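Hypothetical protein (Streptococcus pneumoniae, PDB 2HIY) is of unknown function, a conserved bacterial protein of the DUF1697 family built around two four-stranded antiparallel sheets. Local coordinates at residues L9-I14 and P72-F77; D104-T109 and L136-G141; E122-K127 and K150-K155. All coordinates share one frame; numbering follows the deposited sequence.

Contact 1 (L9-I14 and P72-F77)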
loop_
_atom_site.group_PDB
_atom_site.type_symbol
_atom_site.label_atom_id
_atom_site.label_comp_id
_atom_site.label_asym_id
_atom_site.label_seq_id
_atom_site.Cartn_x
_atom_site.Cartn_y
_atom_site.Cartn_z
ATOM N N LEU D 9 -21.411 -18.320 12.455
ATOM C CA LEU D 9 -20.992 -17.185 13.252
ATOM C C LEU D 9 -20.045 -16.361 12.391
ATOM O O LEU D 9 -18.964 -16.837 12.038
ATOM C CB LEU D 9 -20.248 -17.730 14.477
ATOM C CG LEU D 9 -19.565 -16.708 15.394
ATOM C CD1 LEU D 9 -20.552 -15.681 15.966
ATOM C CD2 LEU D 9 -18.852 -17.484 16.542
ATOM N N LEU D 10 -20.464 -15.153 12.033
ATOM C CA LEU D 10 -19.699 -14.303 11.113
ATOM C C LEU D 10 -19.271 -13.058 11.842
ATOM O O LEU D 10 -20.080 -12.433 12.529
ATOM C CB LEU D 10 -20.558 -13.917 9.893
ATOM C CG LEU D 10 -21.315 -15.072 9.237
ATOM C CD1 LEU D 10 -22.133 -14.442 8.093
ATOM C CD2 LEU D 10 -20.400 -16.170 8.736
ATOM N N VAL D 11 -18.008 -12.693 11.704
ATOM C CA VAL D 11 -17.519 -11.488 12.364
ATOM C C VAL D 11 -16.852 -10.578 11.336
ATOM O O VAL D 11 -16.369 -11.022 10.313
ATOM C CB VAL D 11 -16.583 -11.811 13.547
ATOM C CG1 VAL D 11 -17.303 -12.652 14.620
ATOM C CG2 VAL D 11 -15.356 -12.534 13.078
ATOM N N ARG D 12 -16.871 -9.284 11.612
ATOM C CA ARG D 12 -16.220 -8.325 10.731
ATOM C C ARG D 12 -14.944 -7.804 11.360
ATOM O O ARG D 12 -14.773 -7.851 12.594
ATOM C CB ARG D 12 -17.161 -7.136 10.485
ATOM C CG ARG D 12 -17.429 -6.334 11.750
ATOM C CD ARG D 12 -17.516 -4.804 11.601
ATOM N NE ARG D 12 -16.847 -4.238 10.440
ATOM C CZ ARG D 12 -15.715 -3.528 10.459
ATOM N NH1 ARG D 12 -15.239 -3.055 9.315
ATOM N NH2 ARG D 12 -15.075 -3.282 11.586
ATOM N N GLY D 13 -14.069 -7.297 10.511
ATOM C CA GLY D 13 -12.940 -6.510 10.939
ATOM C C GLY D 13 -11.720 -7.256 11.432
ATOM O O GLY D 13 -10.800 -6.625 11.939
ATOM N N ILE D 14 -11.691 -8.582 11.287
ATOM C CA ILE D 14 -10.555 -9.338 11.819
ATOM C C ILE D 14 -9.479 -9.650 10.791
ATOM O O ILE D 14 -9.748 -9.673 9.582
ATOM C CB ILE D 14 -10.998 -10.633 12.564
ATOM C CG1 ILE D 14 -11.550 -11.721 11.630
ATOM C CG2 ILE D 14 -11.986 -10.299 13.677
ATOM C CD1 ILE D 14 -11.578 -13.108 12.296
ATOM N N PRO D 72 -11.523 -8.568 22.206
ATOM C CA PRO D 72 -12.392 -7.426 22.487
ATOM C C PRO D 72 -12.637 -6.514 21.288
ATOM O O PRO D 72 -13.557 -5.695 21.356
ATOM C CB PRO D 72 -11.676 -6.681 23.637
ATOM C CG PRO D 72 -10.423 -7.358 23.850
ATOM C CD PRO D 72 -10.281 -8.560 23.009
ATOM N N PHE D 73 -11.856 -6.641 20.222
ATOM C CA PHE D 73 -12.129 -5.916 18.975
ATOM C C PHE D 73 -13.272 -6.531 18.169
ATOM O O PHE D 73 -13.718 -5.946 17.179
ATOM C CB PHE D 73 -10.854 -5.854 18.132
ATOM C CG PHE D 73 -10.158 -7.189 17.984
ATOM C CD1 PHE D 73 -10.589 -8.097 17.020
ATOM C CD2 PHE D 73 -9.087 -7.547 18.810
ATOM C CE1 PHE D 73 -9.982 -9.335 16.891
ATOM C CE2 PHE D 73 -8.464 -8.775 18.659
ATOM C CZ PHE D 73 -8.912 -9.670 17.688
ATOM N N ILE D 74 -13.748 -7.711 18.561
ATOM C CA ILE D 74 -14.950 -8.286 17.921
ATOM C C ILE D 74 -16.151 -7.750 18.699
ATOM O O ILE D 74 -16.479 -8.245 19.783
ATOM C CB ILE D 74 -14.903 -9.834 17.903
ATOM C CG1 ILE D 74 -13.696 -10.301 17.050
ATOM C CG2 ILE D 74 -16.242 -10.407 17.374
ATOM C CD1 ILE D 74 -13.482 -11.831 16.964
ATOM N N GLN D 75 -16.757 -6.694 18.174
ATOM C CA GLN D 75 -17.776 -5.936 18.885
ATOM C C GLN D 75 -19.175 -6.061 18.295
ATOM O O GLN D 75 -20.122 -5.433 18.784
ATOM C CB GLN D 75 -17.341 -4.459 18.972
ATOM C CG GLN D 75 -16.165 -4.291 19.938
ATOM C CD GLN D 75 -15.538 -2.927 19.939
ATOM O OE1 GLN D 75 -16.130 -1.953 19.478
ATOM N NE2 GLN D 75 -14.325 -2.843 20.480
ATOM N N SER D 76 -19.287 -6.868 17.245
ATOM C CA SER D 76 -20.570 -7.274 16.694
ATOM C C SER D 76 -20.361 -8.632 16.059
ATOM O O SER D 76 -19.227 -9.010 15.717
ATOM C CB SER D 76 -21.033 -6.279 15.603
ATOM O OG SER D 76 -20.245 -6.385 14.402
ATOM N N PHE D 77 -21.437 -9.396 15.910
ATOM C CA PHE D 77 -21.339 -10.618 15.136
ATOM C C PHE D 77 -22.705 -10.992 14.606
ATOM O O PHE D 77 -23.726 -10.620 15.199
ATOM C CB PHE D 77 -20.716 -11.774 15.959
ATOM C CG PHE D 77 -21.455 -12.105 17.236
ATOM C CD1 PHE D 77 -22.507 -13.022 17.275
ATOM C CD2 PHE D 77 -21.013 -11.581 18.439
ATOM C CE1 PHE D 77 -23.154 -13.339 18.480
ATOM C CE2 PHE D 77 -21.653 -11.909 19.648
ATOM C CZ PHE D 77 -22.724 -12.783 19.665
HETATM O O HOH W 1 -19.721 -8.703 12.590
HETATM O O HOH W 2 -16.821 -7.855 14.705
HETATM O O HOH W 3 -13.167 -6.555 14.485
#
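Apolar side chains and bridging waters join the two segments. Leu9 carries CG anti to its backbone N (chi1 173°), which brings Leu9 CD1 to the Phe77 ring, 3.6 Å from Phe77 CD1. The methyl approaches the ring obliquely. Val11 follows, with CG1 lodged between Ile74 and Phe77. Val11 CG1 is 3.7 Å from Ile74 CG2, and Phe77 CB is only slightly farther. Ile14 completes the row. Ile14 CG2 touches Ile74 CG1 and also the ring of Phe73, where it lies in plane at the edge, 3.9 Å from Phe73 CE1. The backbones are linked by a CA-H...O contact, Phe77 CA to Leu10 O at 3.4 Å.

Water does the polar bridging. Water 2 donates to Arg12 O and to Ser76 O, each at 2.9 Å. Water 3 donates to Arg12 O and to Phe73 O, each at 2.8 Å. The Arg12 carbonyl is thus gripped by two waters that reach different points of 72-77. Water 1 donates to Ser76 OG and accepts a weak bond from Arg12 N. Ser76 OG also pairs with Arg164 O, which anchors the hydroxyl from outside.

Helix 56-70 packs behind the apolar row: Leu63 meets Leu9 and Phe77, and Phe67 meets Ile74. Leu10 bonds through its backbone to Ser78, and Val11 O receives Arg169 NH2. Farther along, the three waters bridge Arg12 to Phe73 and Ser76, in the loop that leads into strand 78-81. Strands 5-10 and 78-81 are neighbours in an antiparallel sheet. Its strand order and its beta-alpha-beta-beta-alpha-beta sequence are those of a ferredoxin-like fold.

Contact 2 (D104-T109 and L136-G141)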
loop_
_atom_site.group_PDB
_atom_site.type_symbol
_atom_site.label_atom_id
_atom_site.label_comp_id
_atom_site.label_asym_id
_atom_site.label_seq_id
_atom_site.Cartn_x
_atom_site.Cartn_y
_atom_site.Cartn_z
ATOM N N ASP D 104 -22.857 -8.312 -3.140
ATOM C CA ASP D 104 -22.535 -8.454 -1.728
ATOM C C ASP D 104 -23.774 -8.704 -0.905
ATOM O O ASP D 104 -24.860 -8.231 -1.258
ATOM C CB ASP D 104 -21.828 -7.199 -1.254
ATOM C CG ASP D 104 -20.534 -6.979 -2.023
ATOM O OD1 ASP D 104 -19.604 -7.804 -1.869
ATOM O OD2 ASP D 104 -20.448 -6.031 -2.842
ATOM N N PHE D 105 -23.599 -9.434 0.203
ATOM C CA PHE D 105 -24.680 -9.584 1.158
ATOM C C PHE D 105 -24.212 -8.911 2.443
ATOM O O PHE D 105 -23.128 -9.226 2.935
ATOM C CB PHE D 105 -25.002 -11.048 1.424
ATOM C CG PHE D 105 -26.328 -11.243 2.115
ATOM C CD1 PHE D 105 -27.499 -11.139 1.396
ATOM C CD2 PHE D 105 -26.405 -11.479 3.479
ATOM C CE1 PHE D 105 -28.722 -11.320 2.004
ATOM C CE2 PHE D 105 -27.606 -11.672 4.090
ATOM C CZ PHE D 105 -28.784 -11.580 3.352
ATOM N N LEU D 106 -25.037 -8.027 2.970
ATOM C CA LEU D 106 -24.739 -7.329 4.224
ATOM C C LEU D 106 -25.518 -8.036 5.332
ATOM O O LEU D 106 -26.716 -7.798 5.491
ATOM C CB LEU D 106 -25.174 -5.856 4.132
ATOM C CG LEU D 106 -24.357 -4.945 3.198
ATOM C CD1 LEU D 106 -24.523 -5.359 1.730
ATOM C CD2 LEU D 106 -24.843 -3.511 3.339
ATOM N N PHE D 107 -24.847 -8.930 6.063
ATOM C CA PHE D 107 -25.536 -9.701 7.099
ATOM C C PHE D 107 -25.803 -8.838 8.321
ATOM O O PHE D 107 -24.899 -8.160 8.844
ATOM C CB PHE D 107 -24.681 -10.863 7.577
ATOM C CG PHE D 107 -24.628 -12.041 6.637
ATOM C CD1 PHE D 107 -25.586 -13.058 6.707
ATOM C CD2 PHE D 107 -23.559 -12.207 5.718
ATOM C CE1 PHE D 107 -25.514 -14.196 5.852
ATOM C CE2 PHE D 107 -23.482 -13.336 4.885
ATOM C CZ PHE D 107 -24.466 -14.313 4.958
ATOM N N TYR D 108 -27.046 -8.858 8.795
ATOM C CA TYR D 108 -27.364 -8.210 10.047
ATOM C C TYR D 108 -26.629 -8.888 11.196
ATOM O O TYR D 108 -26.276 -10.046 11.121
ATOM C CB TYR D 108 -28.869 -8.256 10.277
ATOM C CG TYR D 108 -29.699 -7.547 9.210
ATOM C CD1 TYR D 108 -29.273 -6.347 8.624
ATOM C CD2 TYR D 108 -30.955 -8.063 8.840
ATOM C CE1 TYR D 108 -30.083 -5.690 7.647
ATOM C CE2 TYR D 108 -31.749 -7.416 7.890
ATOM C CZ TYR D 108 -31.317 -6.241 7.329
ATOM O OH TYR D 108 -32.150 -5.606 6.406
ATOM N N THR D 109 -26.402 -8.157 12.278
ATOM C CA THR D 109 -25.751 -8.696 13.471
ATOM C C THR D 109 -26.732 -8.742 14.643
ATOM O O THR D 109 -27.778 -8.111 14.639
ATOM C CB THR D 109 -24.567 -7.828 13.869
ATOM O OG1 THR D 109 -25.017 -6.476 14.055
ATOM C CG2 THR D 109 -23.447 -7.873 12.812
ATOM N N LEU D 136 -32.163 -11.957 6.601
ATOM C CA LEU D 136 -30.903 -12.009 7.335
ATOM C C LEU D 136 -29.978 -10.849 7.014
ATOM O O LEU D 136 -28.941 -10.711 7.613
ATOM C CB LEU D 136 -30.149 -13.287 7.012
ATOM C CG LEU D 136 -30.833 -14.576 7.490
ATOM C CD1 LEU D 136 -30.112 -15.807 6.908
ATOM C CD2 LEU D 136 -30.854 -14.607 9.016
ATOM N N GLY D 137 -30.352 -10.045 6.032
ATOM C CA GLY D 137 -29.478 -8.973 5.622
ATOM C C GLY D 137 -29.930 -8.420 4.293
ATOM O O GLY D 137 -31.033 -8.691 3.829
ATOM N N ILE D 138 -29.017 -7.667 3.688
ATOM C CA ILE D 138 -29.338 -6.906 2.464
ATOM C C ILE D 138 -28.564 -7.486 1.291
ATOM O O ILE D 138 -27.332 -7.597 1.353
ATOM C CB ILE D 138 -28.937 -5.417 2.608
ATOM C CG1 ILE D 138 -29.565 -4.840 3.875
ATOM C CG2 ILE D 138 -29.383 -4.615 1.370
ATOM C CD1 ILE D 138 -29.117 -3.416 4.193
ATOM N N PHE D 139 -29.265 -7.905 0.228
ATOM C CA PHE D 139 -28.608 -8.217 -1.033
ATOM C C PHE D 139 -28.311 -6.914 -1.761
ATOM O O PHE D 139 -29.211 -6.087 -1.896
ATOM C CB PHE D 139 -29.554 -9.015 -1.949
ATOM C CG PHE D 139 -30.103 -10.300 -1.358
ATOM C CD1 PHE D 139 -29.427 -11.497 -1.566
ATOM C CD2 PHE D 139 -31.326 -10.325 -0.657
ATOM C CE1 PHE D 139 -29.942 -12.704 -1.071
ATOM C CE2 PHE D 139 -31.832 -11.510 -0.154
ATOM C CZ PHE D 139 -31.141 -12.711 -0.384
ATOM N N TRP D 140 -27.099 -6.729 -2.275
ATOM C CA TRP D 140 -26.782 -5.443 -2.915
ATOM C C TRP D 140 -25.868 -5.681 -4.081
ATOM O O TRP D 140 -24.703 -6.121 -3.929
ATOM C CB TRP D 140 -26.165 -4.510 -1.885
ATOM C CG TRP D 140 -26.176 -3.060 -2.193
ATOM C CD1 TRP D 140 -26.136 -2.421 -3.417
ATOM C CD2 TRP D 140 -26.231 -2.024 -1.214
ATOM N NE1 TRP D 140 -26.164 -1.040 -3.258
ATOM C CE2 TRP D 140 -26.225 -0.779 -1.904
ATOM C CE3 TRP D 140 -26.287 -2.019 0.192
ATOM C CZ2 TRP D 140 -26.270 0.457 -1.226
ATOM C CZ3 TRP D 140 -26.333 -0.795 0.865
ATOM C CH2 TRP D 140 -26.329 0.423 0.146
ATOM N N GLY D 141 -26.397 -5.454 -5.286
ATOM C CA GLY D 141 -25.681 -5.736 -6.531
ATOM C C GLY D 141 -25.296 -4.424 -7.177
ATOM O O GLY D 141 -26.060 -3.457 -7.154
HETATM O O HOH W 4 -27.608 -12.097 9.664
#
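The Phe105 ring is wedged edge-on between two others. Its CE1 edge points at the centre of one face of Phe139, in a T-shaped pair with centroids 4.7 Å apart and planes at 74°. Its CD2 lies 3.4 Å above the plane of Phe107, over the ring centre. Over one face of Phe105 itself sits Ile138 N, offset toward the rim. The Phe107 ring has water 4 in plane at its edge. Tyr108 lies flat against Gly137, whose CA is 3.5 Å from the ring centroid and only 9° off the normal, a CH-pi contact. A CB on Gly137 would run into Leu106 O and the Phe105 ring, and its very extended backbone is itself a glycine conformation. Trp140 meets Leu106 obliquely: Trp140 CE3 lies 3.8 Å from Leu106 CD2.

The backbones pair antiparallel. Asp104 and Trp140 exchange two bonds, as do Leu106 and Ile138. The straightest include Leu106 N to Ile138 O, 2.8 Å and 169° at the hydrogen. Tyr108 N adds a bond to Leu136 O, which also accepts from water 4.

Strand 166-170 lies beyond 102-108, and strand 129-133 beyond 137-142, so both strands are central in their sheet. Glu88 of helix 82-89 packs on Phe105 and Phe139, while Phe174 of helix 171-182 meets the Phe105 ring.

Contact 3 (E122-K127 and K150-K155)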
loop_
_atom_site.group_PDB
_atom_site.type_symbol
_atom_site.label_atom_id
_atom_site.label_comp_id
_atom_site.label_asym_id
_atom_site.label_seq_id
_atom_site.Cartn_x
_atom_site.Cartn_y
_atom_site.Cartn_z
ATOM N N GLU D 122 -32.591 3.318 2.782
ATOM C CA GLU D 122 -33.604 3.865 1.878
ATOM C C GLU D 122 -33.375 5.332 1.620
ATOM O O GLU D 122 -33.885 5.840 0.594
ATOM C CB GLU D 122 -35.001 3.690 2.493
ATOM C CG GLU D 122 -35.560 2.289 2.314
ATOM C CD GLU D 122 -36.900 2.090 3.043
ATOM O OE1 GLU D 122 -37.237 2.869 3.982
ATOM O OE2 GLU D 122 -37.586 1.107 2.712
ATOM N N SER D 123 -32.687 6.038 2.513
ATOM C CA SER D 123 -32.390 7.474 2.336
ATOM C C SER D 123 -31.306 7.736 1.291
ATOM O O SER D 123 -31.118 8.871 0.857
ATOM C CB SER D 123 -31.970 8.144 3.660
ATOM O OG SER D 123 -30.613 7.844 4.015
ATOM N N LEU D 124 -30.566 6.699 0.904
ATOM C CA LEU D 124 -29.465 6.881 -0.024
ATOM C C LEU D 124 -29.979 6.925 -1.470
ATOM O O LEU D 124 -30.862 6.148 -1.844
ATOM C CB LEU D 124 -28.473 5.736 0.127
ATOM C CG LEU D 124 -27.920 5.463 1.523
ATOM C CD1 LEU D 124 -26.985 4.251 1.460
ATOM C CD2 LEU D 124 -27.162 6.683 2.059
ATOM N N GLU D 125 -29.408 7.822 -2.269
ATOM C CA GLU D 125 -29.783 7.845 -3.680
ATOM C C GLU D 125 -28.974 6.812 -4.466
ATOM O O GLU D 125 -27.793 7.006 -4.720
ATOM C CB GLU D 125 -29.661 9.251 -4.321
ATOM C CG GLU D 125 -30.214 9.255 -5.775
ATOM C CD GLU D 125 -30.165 10.611 -6.475
ATOM O OE1 GLU D 125 -29.281 11.433 -6.157
ATOM O OE2 GLU D 125 -31.012 10.864 -7.354
ATOM N N LEU D 126 -29.637 5.726 -4.834
ATOM C CA LEU D 126 -28.988 4.662 -5.604
ATOM C C LEU D 126 -28.748 5.088 -7.035
ATOM O O LEU D 126 -29.524 5.867 -7.606
ATOM C CB LEU D 126 -29.840 3.420 -5.569
ATOM C CG LEU D 126 -30.206 2.910 -4.180
ATOM C CD1 LEU D 126 -30.952 1.600 -4.328
ATOM C CD2 LEU D 126 -28.950 2.727 -3.277
ATOM N N LYS D 127 -27.677 4.562 -7.602
ATOM C CA LYS D 127 -27.328 4.792 -8.999
ATOM C C LYS D 127 -27.262 3.428 -9.712
ATOM O O LYS D 127 -28.314 2.789 -9.826
ATOM C CB LYS D 127 -26.058 5.618 -9.127
ATOM C CG LYS D 127 -26.224 7.051 -8.544
ATOM C CD LYS D 127 -27.052 7.899 -9.491
ATOM C CE LYS D 127 -27.130 9.348 -9.051
ATOM N NZ LYS D 127 -27.832 10.118 -10.132
ATOM N N LYS D 150 -19.555 5.500 -8.669
ATOM C CA LYS D 150 -20.692 6.407 -8.500
ATOM C C LYS D 150 -21.848 5.782 -7.741
ATOM O O LYS D 150 -22.857 6.440 -7.526
ATOM C CB LYS D 150 -21.189 6.891 -9.863
ATOM C CG LYS D 150 -20.182 7.789 -10.630
ATOM C CD LYS D 150 -20.671 7.987 -12.096
ATOM C CE LYS D 150 -19.667 8.736 -12.958
ATOM N NZ LYS D 150 -19.789 10.215 -12.790
ATOM N N THR D 151 -21.706 4.529 -7.312
ATOM C CA THR D 151 -22.797 3.900 -6.596
ATOM C C THR D 151 -22.905 4.397 -5.141
ATOM O O THR D 151 -21.906 4.826 -4.529
ATOM C CB THR D 151 -22.669 2.347 -6.559
ATOM O OG1 THR D 151 -21.468 1.943 -5.880
ATOM C CG2 THR D 151 -22.733 1.753 -7.970
ATOM N N ALA D 152 -24.109 4.313 -4.587
ATOM C CA ALA D 152 -24.298 4.603 -3.168
ATOM C C ALA D 152 -23.525 3.612 -2.321
ATOM O O ALA D 152 -23.014 3.977 -1.250
ATOM C CB ALA D 152 -25.775 4.536 -2.837
ATOM N N TYR D 153 -23.454 2.354 -2.741
ATOM C CA TYR D 153 -22.671 1.365 -2.009
ATOM C C TYR D 153 -21.243 1.864 -1.786
ATOM O O TYR D 153 -20.734 1.855 -0.640
ATOM C CB TYR D 153 -22.660 0.041 -2.785
ATOM C CG TYR D 153 -22.005 -1.091 -2.044
ATOM C CD1 TYR D 153 -22.752 -1.865 -1.167
ATOM C CD2 TYR D 153 -20.656 -1.409 -2.227
ATOM C CE1 TYR D 153 -22.169 -2.908 -0.431
ATOM C CE2 TYR D 153 -20.050 -2.450 -1.491
ATOM C CZ TYR D 153 -20.823 -3.196 -0.624
ATOM O OH TYR D 153 -20.205 -4.228 0.062
ATOM N N HIS D 154 -20.603 2.298 -2.855
ATOM C CA HIS D 154 -19.244 2.796 -2.746
ATOM C C HIS D 154 -19.149 4.121 -2.018
ATOM O O HIS D 154 -18.264 4.293 -1.143
ATOM C CB HIS D 154 -18.645 2.946 -4.136
ATOM C CG HIS D 154 -17.299 3.575 -4.114
ATOM N ND1 HIS D 154 -16.209 2.930 -3.556
ATOM C CD2 HIS D 154 -16.874 4.788 -4.526
ATOM C CE1 HIS D 154 -15.161 3.737 -3.642
ATOM N NE2 HIS D 154 -15.529 4.859 -4.237
ATOM N N LYS D 155 -19.996 5.084 -2.415
ATOM C CA LYS D 155 -19.830 6.455 -1.923
ATOM C C LYS D 155 -20.241 6.646 -0.501
ATOM O O LYS D 155 -19.689 7.557 0.150
ATOM C CB LYS D 155 -20.628 7.424 -2.772
ATOM C CG LYS D 155 -20.037 7.543 -4.175
ATOM C CD LYS D 155 -20.908 8.410 -5.062
ATOM C CE LYS D 155 -20.985 9.828 -4.542
ATOM N NZ LYS D 155 -21.778 10.667 -5.492
HETATM O O HOH W 5 -24.863 7.231 -5.383
#
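Thr151 is the N-cap of helix 152-156, and the loop 122-127 packs against this capped helix start. The loop joins helix 114-122 to strand 129-133, so the contact lies beside the sheet that holds strands 129-133 and 137-142.

Apolar contacts centre on the Ala152 methyl, which points at the loop. Leu126 starts out away from the helix, but its torsions bring CD2 back to 3.7 Å from Ala152 CB. Leu124 CB is 4.2 Å from Ala152 CB. Both leucines rest in addition on Trp140, which places them over the sheet.

Two carbonyl oxygens are in van der Waals contact with carbon. Glu125 O touches the Ala152 methyl. The Lys127 methylene CG lies 3.6 Å from Lys150 O, and the Lys127 chain, bent at chi2, then leads its amine away.

Hydrogen bonds between the segments run through water or through a third residue. Water 5 donates to Glu125 O and to Lys150 O, 3.0 Å from each. Glu129 of the next strand does more. Its OE2 accepts from Lys127 N and from Ala152 N, and its OE1 accepts from Tyr153 N. One carboxylate therefore ties the loop to the first turn of the helix. The helix N-terminus would probably help to stabilise its negative charge.

Outside, the His154 ring meets that of His70 of the second subunit, planes at about 25°. Within the helix start, Thr151 OG1, which also bonds to Tyr148 O, accepts from His154 N at 3.2 Å with 162° at the hydrogen.

Contact 2 pairs the two central strands of one sheet. Contact 1 sets strand 5-10 of the other sheet, and the residues that follow it, against a loop. Their centres are 16 Å apart, and they touch where Leu10 CD1 meets Phe107 CD2 at 3.6 Å and Phe77 O meets Thr109 CB at 3.2 Å. The two sheets are thus joined directly. Contact 3 packs on Trp140 of contact 2; its centre is 15 Å from that of contact 2 and 25 Å from that of contact 1. The Trp140 ring meets Tyr153 edge-to-face, and Trp140 NE1 bonds to Glu129 OE1, the carboxylate that also holds the helix start. Contacts 1 and 3 do not touch; their nearest atoms are about 11 Å apart.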